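Long-range contacts in putative aminopeptidase (Leishmania major, PDB 5NTH), which probably acts as a manganese-dependent M17 leucyl aminopeptidase, removing residues from the N-termini of peptides, and is held here with the inhibitor actinonin: residues I393-G398 with Y494-H499; A294-G299 with D397-A402; K380-M385 with A475-I480; A417-A422 with F508-M513; A274-L279 with S353-L358. All coordinates share one frame; numbering follows the deposited sequence.

Interaction 1: residues I393-G398 with Y494-H499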
# COMPACT_ATOMS: atom_id res chain seq x y z
N ILE A 393 14.99 5.53 -23.04
CA ILE A 393 15.25 4.58 -24.09
C ILE A 393 15.03 5.17 -25.44
O ILE A 393 15.89 5.09 -26.29
CB ILE A 393 14.38 3.34 -23.96
CG1 ILE A 393 14.86 2.51 -22.76
CG2 ILE A 393 14.49 2.53 -25.24
CD1 ILE A 393 13.99 1.31 -22.43
N VAL A 394 13.86 5.72 -25.67
CA VAL A 394 13.56 6.28 -26.98
C VAL A 394 14.52 7.43 -27.27
O VAL A 394 14.90 7.64 -28.41
CB VAL A 394 12.12 6.81 -27.09
CG1 VAL A 394 11.09 5.76 -26.68
CG2 VAL A 394 11.95 8.07 -26.25
N LEU A 395 14.89 8.18 -26.24
CA LEU A 395 15.75 9.33 -26.38
C LEU A 395 17.17 8.90 -26.69
O LEU A 395 17.89 9.59 -27.38
CB LEU A 395 15.79 10.15 -25.11
CG LEU A 395 14.66 11.09 -24.78
CD1 LEU A 395 14.94 11.69 -23.41
CD2 LEU A 395 14.50 12.18 -25.82
N GLY A 396 17.57 7.79 -26.11
CA GLY A 396 18.81 7.17 -26.46
C GLY A 396 18.93 6.99 -27.95
O GLY A 396 19.93 7.37 -28.51
N ASP A 397 17.94 6.41 -28.62
CA ASP A 397 18.04 6.27 -30.09
C ASP A 397 17.97 7.66 -30.75
O ASP A 397 18.53 7.88 -31.81
CB ASP A 397 16.96 5.32 -30.65
CG ASP A 397 17.32 3.84 -30.50
OD1 ASP A 397 18.50 3.48 -30.35
OD2 ASP A 397 16.43 2.98 -30.57
N GLY A 398 17.29 8.60 -30.11
CA GLY A 398 17.15 9.93 -30.67
C GLY A 398 18.47 10.67 -30.73
O GLY A 398 18.80 11.29 -31.75
N TYR A 494 22.07 10.63 -17.60
CA TYR A 494 23.22 9.74 -17.82
C TYR A 494 22.90 8.58 -18.75
O TYR A 494 23.69 8.20 -19.59
CB TYR A 494 23.73 9.19 -16.47
CG TYR A 494 24.74 8.08 -16.59
CD1 TYR A 494 26.10 8.36 -16.79
CD2 TYR A 494 24.35 6.74 -16.51
CE1 TYR A 494 27.02 7.34 -16.92
CE2 TYR A 494 25.26 5.71 -16.64
CZ TYR A 494 26.59 6.01 -16.84
OH TYR A 494 27.48 4.98 -16.97
N PHE A 495 21.71 8.03 -18.60
CA PHE A 495 21.31 6.96 -19.46
C PHE A 495 21.40 7.47 -20.88
O PHE A 495 22.05 6.87 -21.68
CB PHE A 495 19.89 6.47 -19.19
CG PHE A 495 19.49 5.35 -20.07
CD1 PHE A 495 18.99 5.59 -21.35
CD2 PHE A 495 19.70 4.04 -19.67
CE1 PHE A 495 18.65 4.54 -22.20
CE2 PHE A 495 19.35 2.99 -20.52
CZ PHE A 495 18.83 3.24 -21.79
N VAL A 496 20.77 8.61 -21.15
CA VAL A 496 20.74 9.17 -22.51
C VAL A 496 22.13 9.57 -22.98
O VAL A 496 22.49 9.40 -24.13
CB VAL A 496 19.86 10.43 -22.61
CG1 VAL A 496 19.65 10.80 -24.07
CG2 VAL A 496 18.49 10.21 -21.97
N GLU A 497 22.91 10.12 -22.09
CA GLU A 497 24.26 10.49 -22.47
C GLU A 497 25.06 9.32 -23.07
O GLU A 497 25.85 9.52 -23.99
CB GLU A 497 25.01 11.03 -21.27
CG GLU A 497 26.27 11.77 -21.64
CD GLU A 497 26.98 12.29 -20.41
OE1 GLU A 497 26.63 11.85 -19.30
OE2 GLU A 497 27.89 13.15 -20.56
N GLN A 498 24.84 8.10 -22.59
CA GLN A 498 25.67 7.00 -23.07
C GLN A 498 25.44 6.66 -24.51
O GLN A 498 26.24 5.94 -25.07
CB GLN A 498 25.44 5.75 -22.24
CG GLN A 498 25.62 5.89 -20.75
CD GLN A 498 26.81 6.75 -20.37
OE1 GLN A 498 26.64 7.92 -20.01
NE2 GLN A 498 28.00 6.20 -20.48
N HIS A 499 24.38 7.17 -25.13
CA HIS A 499 24.03 6.77 -26.50
C HIS A 499 24.47 7.79 -27.53
O HIS A 499 24.16 7.66 -28.71
CB HIS A 499 22.55 6.36 -26.57
CG HIS A 499 22.24 5.21 -25.66
ND1 HIS A 499 22.58 3.91 -25.96
CD2 HIS A 499 21.78 5.18 -24.38
CE1 HIS A 499 22.30 3.12 -24.94
NE2 HIS A 499 21.82 3.87 -23.96
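G396 meets V496 and H499 where helix 391-404 comes against segment 494-499, and the CA atoms of G396 and V496 approach to 4.8 Å. The side-chain packing is apolar, in two pairs around this glycine; the rest is side chain against backbone. On one flank V496 straddles the base of L395: its CG1 lies 4.1 Å from L395 CB, and its CG2 reaches both CB and CD1 of the leucine. On the other, F495 extends from its helix with CG anti to the backbone N (chi1 -179°), which carries the ring tip to the first turn of the opposite helix; CE1 lies 3.9 Å from I393 N, and CZ is 4.2 Å from I393 CG1. The contact with H499 is to the backbone, its CB sitting 3.4 Å from G396 O while the imidazole lies obliquely near G396 CA. Its ND1 is hydrogen-bonded to S378 OG. L395 and V496 also touch D415 of strand 412-417, so the helix pair rests on the central sheet. The result is a close helix-helix contact through glycine, buried in the M17 catalytic domain near the manganese site, where L395 packs near the metal ligand K298.

Interaction 2: residues A294-G299 with D397-A402. With MN (manganese (II) ion), chain C.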
# COMPACT_ATOMS: atom_id res chain seq x y z
N ALA A 294 21.93 20.46 -32.57
CA ALA A 294 20.92 19.43 -32.65
C ALA A 294 20.10 19.48 -31.39
O ALA A 294 20.61 19.75 -30.30
CB ALA A 294 21.55 18.08 -32.83
N MET A 295 18.81 19.25 -31.56
CA MET A 295 17.88 19.21 -30.45
C MET A 295 17.13 17.87 -30.47
O MET A 295 16.89 17.31 -31.53
CB MET A 295 16.94 20.39 -30.57
CG MET A 295 17.57 21.72 -30.19
SD MET A 295 16.39 23.10 -30.11
CE MET A 295 15.59 23.00 -31.72
N VAL A 296 16.78 17.36 -29.29
CA VAL A 296 16.06 16.07 -29.18
C VAL A 296 15.05 16.11 -28.06
O VAL A 296 15.33 16.57 -26.96
CB VAL A 296 17.02 14.90 -28.91
CG1 VAL A 296 16.30 13.56 -29.00
CG2 VAL A 296 18.18 14.89 -29.90
N GLY A 297 13.86 15.59 -28.33
CA GLY A 297 12.77 15.64 -27.37
C GLY A 297 11.97 14.37 -27.26
O GLY A 297 11.73 13.68 -28.26
N LYS A 298 11.56 14.08 -26.02
CA LYS A 298 10.71 12.94 -25.71
C LYS A 298 9.31 13.23 -26.21
O LYS A 298 8.63 14.11 -25.68
CB LYS A 298 10.73 12.66 -24.19
CG LYS A 298 9.80 11.54 -23.68
CD LYS A 298 9.99 11.30 -22.19
CE LYS A 298 8.72 10.81 -21.49
NZ LYS A 298 8.90 10.00 -20.24
N GLY A 299 8.90 12.51 -27.26
CA GLY A 299 7.54 12.54 -27.78
C GLY A 299 6.70 11.31 -27.39
O GLY A 299 6.11 10.64 -28.25
N ASP A 397 17.94 6.41 -28.62
CA ASP A 397 18.04 6.27 -30.09
C ASP A 397 17.97 7.66 -30.75
O ASP A 397 18.53 7.88 -31.81
CB ASP A 397 16.96 5.32 -30.65
CG ASP A 397 17.32 3.84 -30.50
OD1 ASP A 397 18.50 3.48 -30.35
OD2 ASP A 397 16.43 2.98 -30.57
N GLY A 398 17.29 8.60 -30.11
CA GLY A 398 17.15 9.93 -30.67
C GLY A 398 18.47 10.67 -30.73
O GLY A 398 18.80 11.29 -31.75
N VAL A 399 19.20 10.65 -29.63
CA VAL A 399 20.42 11.39 -29.59
C VAL A 399 21.46 10.73 -30.49
O VAL A 399 22.21 11.44 -31.17
CB VAL A 399 20.92 11.62 -28.16
CG1 VAL A 399 19.89 12.44 -27.39
CG2 VAL A 399 21.26 10.31 -27.44
N TYR A 400 21.47 9.39 -30.58
CA TYR A 400 22.37 8.73 -31.50
C TYR A 400 22.07 9.14 -32.94
O TYR A 400 22.96 9.55 -33.67
CB TYR A 400 22.38 7.20 -31.37
CG TYR A 400 23.45 6.64 -32.24
CD1 TYR A 400 24.78 6.54 -31.81
CD2 TYR A 400 23.17 6.30 -33.57
CE1 TYR A 400 25.79 6.07 -32.66
CE2 TYR A 400 24.16 5.83 -34.44
CZ TYR A 400 25.47 5.71 -33.98
OH TYR A 400 26.43 5.26 -34.84
N TYR A 401 20.83 9.06 -33.35
CA TYR A 401 20.47 9.59 -34.68
C TYR A 401 21.00 11.00 -34.94
O TYR A 401 21.51 11.28 -36.00
CB TYR A 401 18.96 9.67 -34.88
CG TYR A 401 18.67 10.20 -36.26
CD1 TYR A 401 18.64 9.33 -37.34
CD2 TYR A 401 18.49 11.57 -36.51
CE1 TYR A 401 18.41 9.78 -38.63
CE2 TYR A 401 18.27 12.04 -37.81
CZ TYR A 401 18.23 11.13 -38.87
OH TYR A 401 18.03 11.51 -40.19
N ALA A 402 20.82 11.88 -33.98
CA ALA A 402 21.11 13.29 -34.17
C ALA A 402 22.61 13.53 -34.17
O ALA A 402 23.08 14.43 -34.86
CB ALA A 402 20.45 14.12 -33.10
MN MN C . 7.26 9.05 -19.59
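In the helix-on-sheet layer of the catalytic domain, V296 and A294 of strand 291-300 pack against G398, V399 and A402 of helix 391-404. V296 carries the contact. Its CB points at the helix and its two methyls divide the work: CG1, anti to the backbone N (chi1 -172°), lies over the backbone of G398, 4.0 Å from G398 C, while CG2 fits between V399 CG1 at 3.9 Å and A402 CB at 4.0 Å. The V296 and V399 side chains cross at about a right angle. One strand repeat back, A294 faces the same way and meets A402 methyl to methyl, CB to CB at 4.1 Å. Consistent with these small groups, the axes of the short segments approach to 8.4 Å, running nearly antiparallel at 160°. All the cross-contacts are van der Waals. V399 also packs on L413 and D415 of strand 412-417 and A402 on T355 of strand 349-361, so the helix spans the strands on either side of 291-300. Beyond the helix contact, K298 stretches out with an extended chain, and its NZ binds a manganese ion at 2.0 Å; D303, D321 and E390 complete the protein side of this site. The arrangement is that of an alpha/beta domain whose central strand 291-300 carries the metal ligand K298 near its C-terminal end, as in the M17 aminopeptidases.

Interaction 3: residues K380-M385 with A475-I480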
# COMPACT_ATOMS: atom_id res chain seq x y z
N LYS A 380 25.00 -0.25 -27.72
CA LYS A 380 24.96 -0.56 -26.31
C LYS A 380 23.68 -1.37 -26.01
O LYS A 380 22.58 -1.01 -26.47
CB LYS A 380 25.03 0.73 -25.48
CG LYS A 380 26.29 1.56 -25.70
CD LYS A 380 27.39 1.28 -24.69
CE LYS A 380 27.56 2.42 -23.68
NZ LYS A 380 28.21 3.62 -24.27
N SER A 381 23.83 -2.45 -25.25
CA SER A 381 22.72 -3.33 -24.90
C SER A 381 22.08 -2.88 -23.59
O SER A 381 22.78 -2.50 -22.65
CB SER A 381 23.20 -4.78 -24.79
OG SER A 381 24.13 -4.92 -23.73
N VAL A 382 20.76 -2.93 -23.50
CA VAL A 382 20.08 -2.41 -22.32
C VAL A 382 19.16 -3.44 -21.72
O VAL A 382 18.35 -4.03 -22.43
CB VAL A 382 19.26 -1.14 -22.64
CG1 VAL A 382 18.46 -0.68 -21.42
CG2 VAL A 382 20.19 -0.02 -23.05
N GLU A 383 19.28 -3.65 -20.42
CA GLU A 383 18.38 -4.58 -19.72
C GLU A 383 17.22 -3.81 -19.10
O GLU A 383 17.39 -3.09 -18.12
CB GLU A 383 19.11 -5.38 -18.64
CG GLU A 383 18.30 -6.61 -18.21
CD GLU A 383 18.84 -7.32 -16.98
OE1 GLU A 383 19.79 -6.79 -16.36
OE2 GLU A 383 18.29 -8.42 -16.64
N VAL A 384 16.04 -4.00 -19.65
CA VAL A 384 14.85 -3.28 -19.20
C VAL A 384 14.36 -3.83 -17.88
O VAL A 384 13.83 -4.90 -17.85
CB VAL A 384 13.72 -3.40 -20.23
CG1 VAL A 384 12.48 -2.67 -19.77
CG2 VAL A 384 14.18 -2.84 -21.59
N MET A 385 14.52 -3.09 -16.80
CA MET A 385 14.02 -3.51 -15.48
C MET A 385 12.68 -2.90 -15.12
O MET A 385 11.94 -3.47 -14.30
CB MET A 385 15.01 -3.13 -14.41
CG MET A 385 16.39 -3.72 -14.60
SD MET A 385 16.43 -5.42 -14.02
CE MET A 385 15.64 -6.34 -15.33
N ALA A 475 23.95 -7.31 -19.67
CA ALA A 475 23.87 -6.27 -20.69
C ALA A 475 24.75 -5.13 -20.26
O ALA A 475 25.24 -5.09 -19.13
CB ALA A 475 22.45 -5.80 -20.86
N ASP A 476 24.95 -4.20 -21.17
CA ASP A 476 25.84 -3.08 -20.89
C ASP A 476 25.33 -2.24 -19.73
O ASP A 476 26.12 -1.82 -18.90
CB ASP A 476 26.10 -2.25 -22.15
CG ASP A 476 26.91 -3.01 -23.17
OD1 ASP A 476 27.97 -3.62 -22.77
OD2 ASP A 476 26.47 -3.01 -24.36
N MET A 477 24.01 -2.07 -19.66
CA MET A 477 23.38 -1.32 -18.59
C MET A 477 21.91 -1.69 -18.43
O MET A 477 21.29 -2.26 -19.32
CB MET A 477 23.46 0.15 -18.95
CG MET A 477 22.68 0.51 -20.21
SD MET A 477 23.12 2.09 -20.95
CE MET A 477 23.26 3.06 -19.44
N ARG A 478 21.35 -1.31 -17.29
CA ARG A 478 19.90 -1.39 -17.10
C ARG A 478 19.30 -0.09 -17.53
O ARG A 478 20.03 0.76 -18.00
CB ARG A 478 19.59 -1.67 -15.65
CG ARG A 478 20.28 -2.93 -15.26
CD ARG A 478 19.81 -3.55 -13.99
NE ARG A 478 19.83 -5.00 -14.20
CZ ARG A 478 19.90 -5.91 -13.24
NH1 ARG A 478 19.91 -7.19 -13.56
NH2 ARG A 478 19.96 -5.55 -11.96
N ASN A 479 17.99 0.08 -17.39
CA ASN A 479 17.41 1.39 -17.65
C ASN A 479 16.82 2.09 -16.42
O ASN A 479 16.12 3.07 -16.57
CB ASN A 479 16.36 1.26 -18.73
CG ASN A 479 15.06 0.74 -18.19
OD1 ASN A 479 15.03 0.02 -17.19
ND2 ASN A 479 13.95 1.12 -18.83
N ILE A 480 17.08 1.60 -15.22
CA ILE A 480 16.65 2.24 -13.95
C ILE A 480 17.76 1.88 -12.96
O ILE A 480 18.46 0.91 -13.17
CB ILE A 480 15.26 1.75 -13.46
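E383 and R478 form a salt bridge in which the guanidinium grips one carboxylate oxygen side-on: NE and NH1 both lie 2.8 Å from E383 OE1. The oxygen sits in the guanidinium plane, but the carboxylate is turned 48° from it, and both nitrogens arrive from the same face of the carboxylate. S472 OG is a further partner of OE1. At the other end, S381 N donates an almost straight bond to D476 OD2 (2.8 Å, 176°), and D476 N returns one to S381 OG at 2.8 Å. Between these ends the backbones pair as parallel strands, V382 with M477 and E383 with R478, at the edge of a small three-stranded sheet; its central bond runs from E383 N to M477 O at 2.7 Å. Past the strand, N479 OD1 receives M385 N from above its carbonyl plane, while its ND2 is bonded to N386 O. M385 folds back (chi2 -81°), laying SD over one guanidinium face toward its rim, 3.4 Å from R478 NE. On the opposite side of the sheet V382 CG2 packs against M477 CG at 3.8 Å, and both residues touch F495 of helix 488-497. D476 OD1 is hydrogen-bonded to A167 N of a neighbouring subunit.

Interaction 4: residues A417-A422 with F508-M513. With BB2 (actinonin), chain E.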
# COMPACT_ATOMS: atom_id res chain seq x y z
N ALA A 417 12.95 16.64 -22.15
CA ALA A 417 12.08 15.52 -21.84
C ALA A 417 11.34 15.72 -20.51
O ALA A 417 11.91 16.26 -19.57
CB ALA A 417 12.91 14.28 -21.79
N THR A 418 10.07 15.31 -20.46
CA THR A 418 9.31 15.16 -19.20
C THR A 418 9.72 13.80 -18.64
O THR A 418 9.06 12.79 -18.86
CB THR A 418 7.78 15.16 -19.43
OG1 THR A 418 7.46 14.23 -20.46
CG2 THR A 418 7.28 16.52 -19.87
N LEU A 419 10.84 13.75 -17.96
CA LEU A 419 11.48 12.47 -17.84
C LEU A 419 11.09 11.73 -16.58
O LEU A 419 10.77 10.55 -16.67
CB LEU A 419 12.99 12.58 -17.99
CG LEU A 419 13.60 11.23 -18.37
CD1 LEU A 419 13.10 10.71 -19.71
CD2 LEU A 419 15.11 11.32 -18.41
N THR A 420 11.12 12.41 -15.43
CA THR A 420 11.10 11.76 -14.11
C THR A 420 10.36 12.57 -13.06
O THR A 420 10.39 13.80 -13.10
CB THR A 420 12.54 11.52 -13.53
OG1 THR A 420 13.21 12.77 -13.25
CG2 THR A 420 13.42 10.67 -14.47
N GLY A 421 9.77 11.88 -12.10
CA GLY A 421 9.26 12.50 -10.88
C GLY A 421 10.34 12.92 -9.89
O GLY A 421 10.11 13.76 -9.02
N ALA A 422 11.52 12.33 -10.01
CA ALA A 422 12.64 12.72 -9.17
C ALA A 422 12.95 14.20 -9.38
O ALA A 422 13.29 14.94 -8.43
CB ALA A 422 13.84 11.85 -9.48
N PHE A 508 26.59 18.14 -23.92
CA PHE A 508 25.28 17.51 -23.90
C PHE A 508 24.52 18.14 -22.74
O PHE A 508 25.00 18.08 -21.60
CB PHE A 508 25.47 16.03 -23.66
CG PHE A 508 24.21 15.28 -23.37
CD1 PHE A 508 23.32 15.00 -24.39
CD2 PHE A 508 23.92 14.86 -22.09
CE1 PHE A 508 22.15 14.32 -24.14
CE2 PHE A 508 22.77 14.16 -21.83
CZ PHE A 508 21.88 13.89 -22.86
N VAL A 509 23.37 18.75 -23.06
CA VAL A 509 22.56 19.48 -22.07
C VAL A 509 21.20 18.86 -22.04
O VAL A 509 20.44 18.99 -22.99
CB VAL A 509 22.35 20.96 -22.43
CG1 VAL A 509 21.61 21.70 -21.32
CG2 VAL A 509 23.70 21.61 -22.65
N HIS A 510 20.92 18.21 -20.92
CA HIS A 510 19.68 17.48 -20.71
C HIS A 510 18.77 18.28 -19.83
O HIS A 510 19.14 18.58 -18.71
CB HIS A 510 20.00 16.18 -20.05
CG HIS A 510 18.80 15.36 -19.70
ND1 HIS A 510 18.18 14.52 -20.59
CD2 HIS A 510 18.15 15.21 -18.52
CE1 HIS A 510 17.18 13.91 -19.99
NE2 HIS A 510 17.15 14.30 -18.74
N VAL A 511 17.58 18.60 -20.34
CA VAL A 511 16.60 19.36 -19.57
C VAL A 511 15.40 18.49 -19.21
O VAL A 511 14.62 18.06 -20.06
CB VAL A 511 16.12 20.62 -20.30
CG1 VAL A 511 15.24 21.45 -19.38
CG2 VAL A 511 17.29 21.45 -20.76
N ASP A 512 15.27 18.23 -17.92
CA ASP A 512 14.18 17.41 -17.40
C ASP A 512 13.05 18.29 -16.90
O ASP A 512 13.12 18.81 -15.82
CB ASP A 512 14.70 16.51 -16.27
CG ASP A 512 13.69 15.47 -15.82
OD1 ASP A 512 12.56 15.41 -16.36
OD2 ASP A 512 14.06 14.71 -14.92
N MET A 513 12.00 18.39 -17.68
CA MET A 513 10.95 19.36 -17.38
C MET A 513 9.62 18.68 -17.15
O MET A 513 8.60 19.11 -17.65
CB MET A 513 10.89 20.47 -18.46
CG MET A 513 11.34 20.12 -19.86
SD MET A 513 10.26 18.96 -20.66
CE MET A 513 9.03 20.14 -21.23
C5 BB2 E . 8.46 8.82 -14.55
C3 BB2 E . 8.08 8.25 -15.89
O4 BB2 E . 7.16 7.49 -15.91
N1 BB2 E . 8.71 8.61 -17.00
O2 BB2 E . 8.28 8.07 -18.24
C6 BB2 E . 8.97 7.70 -13.65
C12 BB2 E . 8.76 8.13 -12.23
O13 BB2 E . 9.61 8.80 -11.71
C7 BB2 E . 10.45 7.42 -13.96
C8 BB2 E . 11.10 6.38 -13.05
C9 BB2 E . 10.54 4.99 -13.29
C10 BB2 E . 10.05 4.36 -11.99
C11 BB2 E . 11.22 3.93 -11.12
N14 BB2 E . 7.64 7.80 -11.61
C15 BB2 E . 7.38 8.23 -10.24
C16 BB2 E . 5.88 8.59 -10.03
C18 BB2 E . 5.34 8.27 -8.63
C17 BB2 E . 5.63 10.07 -10.37
C19 BB2 E . 7.98 7.24 -9.28
O20 BB2 E . 9.04 7.56 -8.78
N21 BB2 E . 7.40 6.05 -8.98
C22 BB2 E . 7.67 5.40 -7.69
C23 BB2 E . 6.47 5.22 -9.75
C24 BB2 E . 5.78 4.28 -8.76
C25 BB2 E . 6.46 4.49 -7.42
C26 BB2 E . 8.95 4.57 -7.86
O27 BB2 E . 10.11 5.40 -8.05
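D512 ties the end of strand 508-512 to the loop that follows A417, part of the actinonin pocket, at the parallel bridge of A417 with D512 in the central sheet of the M17 catalytic domain. That pairing is held by A417 N to V511 O and by M513 N to A417 O, the latter 2.8 Å long. From its CB, the D512 side chain sets CG anti to the backbone N (chi1 -171°), which sends the carboxylate toward the loop. CG lies against L419 CB at 3.7 Å. OD1 accepts the backbone N of L419 at 2.9 Å, on its syn side but 32° out of the carboxylate plane, and a weak, longer bond from T420 N. OD2 uses its syn lone pair for T420 OG1, which donates at 2.7 Å, and is also hydrogen-bonded to S489 OG. T420 OG1 in turn caps Q423 N at the start of helix 422-427, so the aspartate is linked through it to the helix end. Alongside, L419 CD2 meets the edge of the H510 ring, 3.6 Å from NE2, while H510 ND1 is hydrogen-bonded to D415. The same loop turns its backbone to the inhibitor. G421 N donates to actinonin O13, and L419 O accepts the inhibitor's N1 at 2.8 Å in a nearly straight bond of 171°.

Interaction 5: residues A274-L279 with S353-L358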
# COMPACT_ATOMS: atom_id res chain seq x y z
N ALA A 274 5.76 3.78 -33.78
CA ALA A 274 6.83 4.70 -33.43
C ALA A 274 7.39 5.46 -34.65
O ALA A 274 7.32 4.98 -35.78
CB ALA A 274 7.93 3.95 -32.72
N HIS A 275 7.91 6.67 -34.40
CA HIS A 275 8.62 7.45 -35.42
C HIS A 275 9.80 8.15 -34.80
O HIS A 275 9.68 8.74 -33.73
CB HIS A 275 7.78 8.60 -36.00
CG HIS A 275 6.49 8.20 -36.63
ND1 HIS A 275 5.43 7.70 -35.90
CD2 HIS A 275 6.03 8.36 -37.90
CE1 HIS A 275 4.40 7.50 -36.71
NE2 HIS A 275 4.74 7.90 -37.93
N LEU A 276 10.91 8.15 -35.52
CA LEU A 276 11.89 9.20 -35.35
C LEU A 276 11.66 10.20 -36.46
O LEU A 276 11.71 9.87 -37.64
CB LEU A 276 13.31 8.67 -35.34
CG LEU A 276 13.74 8.12 -33.98
CD1 LEU A 276 15.05 7.39 -34.14
CD2 LEU A 276 13.93 9.22 -32.95
N VAL A 277 11.37 11.43 -36.08
CA VAL A 277 11.11 12.46 -37.03
C VAL A 277 12.12 13.56 -36.74
O VAL A 277 12.21 14.02 -35.59
CB VAL A 277 9.70 13.03 -36.88
CG1 VAL A 277 9.41 14.05 -37.98
CG2 VAL A 277 8.67 11.91 -36.89
N THR A 278 12.87 13.95 -37.77
CA THR A 278 13.86 14.99 -37.64
C THR A 278 13.68 16.03 -38.73
O THR A 278 13.60 15.69 -39.91
CB THR A 278 15.28 14.46 -37.72
OG1 THR A 278 15.55 13.63 -36.59
CG2 THR A 278 16.28 15.64 -37.75
N LEU A 279 13.62 17.29 -38.30
CA LEU A 279 13.58 18.45 -39.19
C LEU A 279 14.89 19.15 -39.02
O LEU A 279 15.40 19.25 -37.90
CB LEU A 279 12.45 19.41 -38.79
CG LEU A 279 11.06 19.02 -39.30
CD1 LEU A 279 10.57 17.74 -38.67
CD2 LEU A 279 10.05 20.14 -39.08
N SER A 353 18.75 21.30 -36.09
CA SER A 353 18.14 19.99 -36.28
C SER A 353 17.19 19.80 -35.12
O SER A 353 17.49 20.20 -34.00
CB SER A 353 19.28 18.99 -36.24
OG SER A 353 18.86 17.68 -36.01
N VAL A 354 16.03 19.25 -35.36
CA VAL A 354 15.18 18.84 -34.22
C VAL A 354 14.70 17.44 -34.47
O VAL A 354 14.19 17.15 -35.54
CB VAL A 354 13.99 19.80 -33.92
CG1 VAL A 354 13.09 20.03 -35.14
CG2 VAL A 354 13.19 19.28 -32.73
N THR A 355 14.88 16.58 -33.46
CA THR A 355 14.51 15.17 -33.56
C THR A 355 13.38 14.84 -32.56
O THR A 355 13.53 14.99 -31.35
CB THR A 355 15.73 14.27 -33.35
OG1 THR A 355 16.66 14.48 -34.43
CG2 THR A 355 15.33 12.79 -33.36
N LEU A 356 12.27 14.40 -33.09
CA LEU A 356 11.15 14.00 -32.27
C LEU A 356 11.14 12.51 -32.07
O LEU A 356 11.02 11.75 -33.04
CB LEU A 356 9.85 14.42 -32.92
CG LEU A 356 9.89 15.90 -33.24
CD1 LEU A 356 8.64 16.28 -34.02
CD2 LEU A 356 10.02 16.71 -31.96
N CYS A 357 11.24 12.10 -30.81
CA CYS A 357 11.21 10.67 -30.50
C CYS A 357 9.80 10.23 -30.20
O CYS A 357 9.41 10.26 -29.05
CB CYS A 357 12.11 10.37 -29.33
SG CYS A 357 13.78 10.99 -29.56
N LEU A 358 9.06 9.80 -31.22
CA LEU A 358 7.62 9.56 -31.10
C LEU A 358 7.26 8.13 -30.84
O LEU A 358 7.79 7.26 -31.51
CB LEU A 358 6.90 9.97 -32.38
CG LEU A 358 7.16 11.40 -32.81
CD1 LEU A 358 6.31 11.72 -34.01
CD2 LEU A 358 6.86 12.37 -31.67
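H275 to L279 pair with L358 to V354 as antiparallel strands of the central sheet; the axes of the two short segments pass 4.5 Å apart, their N-to-C directions 165° apart, with H275-L358, V277-L356 and L279-V354 as hydrogen-bonded pairs. The side chains then alternate between two faces. On the face of H275, V277 and L279 the packing is aliphatic. L358 leans along the strand so that its CD1 reaches V277 CG2 at 3.7 Å as well as H275 CB, and L356 CB lies beside V277 CB. L279 CB meets V354 CG1 at 3.8 Å; that methyl stands between the backbone N and carbonyl carbon of V354 (chi1 55°), where it also lies close to L279 O. Helices 229-243 and 323-341 cover this face, through residues such as Y232 and F332. The other face carries T278 and T355, a non-hydrogen-bonded pair whose CA atoms come within 4.1 Å. Both threonines hold OG1 anti to the carbonyl carbon (chi1 -67° in T278, closely alike in T355), and the two hydroxyls meet tip to tip at 2.6 Å in a hydrogen bond in which either could be the donor. Beside them, L276 CD2 touches T355 CG2 at 3.9 Å and C357 SG at 3.8 Å. Y401 of helix 391-404 packs on both threonines, and C357 touches V394 of the same helix. The chemistry therefore differs from face to face: the side chains of one meet through aliphatic carbons, whereas the other buries two hydroxyls joined by one hydrogen bond beneath the helix.

How the interactions relate
All five contacts lie in the catalytic domain. Interactions 2, 4 and 5 reach the same eight-stranded sheet: interaction 5 joins strands 275-282 and 349-361, strand 291-300 of interaction 2 follows next to 349-361, and 412-417 with 508-512 of interaction 4 come after it. Helix 391-404 serves interactions 1 and 2, whose centres are 8 Å apart, and also packs against interaction 5. Interaction 3, its centre about 11 Å from that of interaction 1, lies in a separate small sheet at a subunit boundary. Along the chain, interaction 2 crosses 5 and ends on the helix where 1 begins; 1, 3 and 4 interleave. Interactions 2 and 4 supply manganese- and actinonin-site residues; the others pack the surrounding domain.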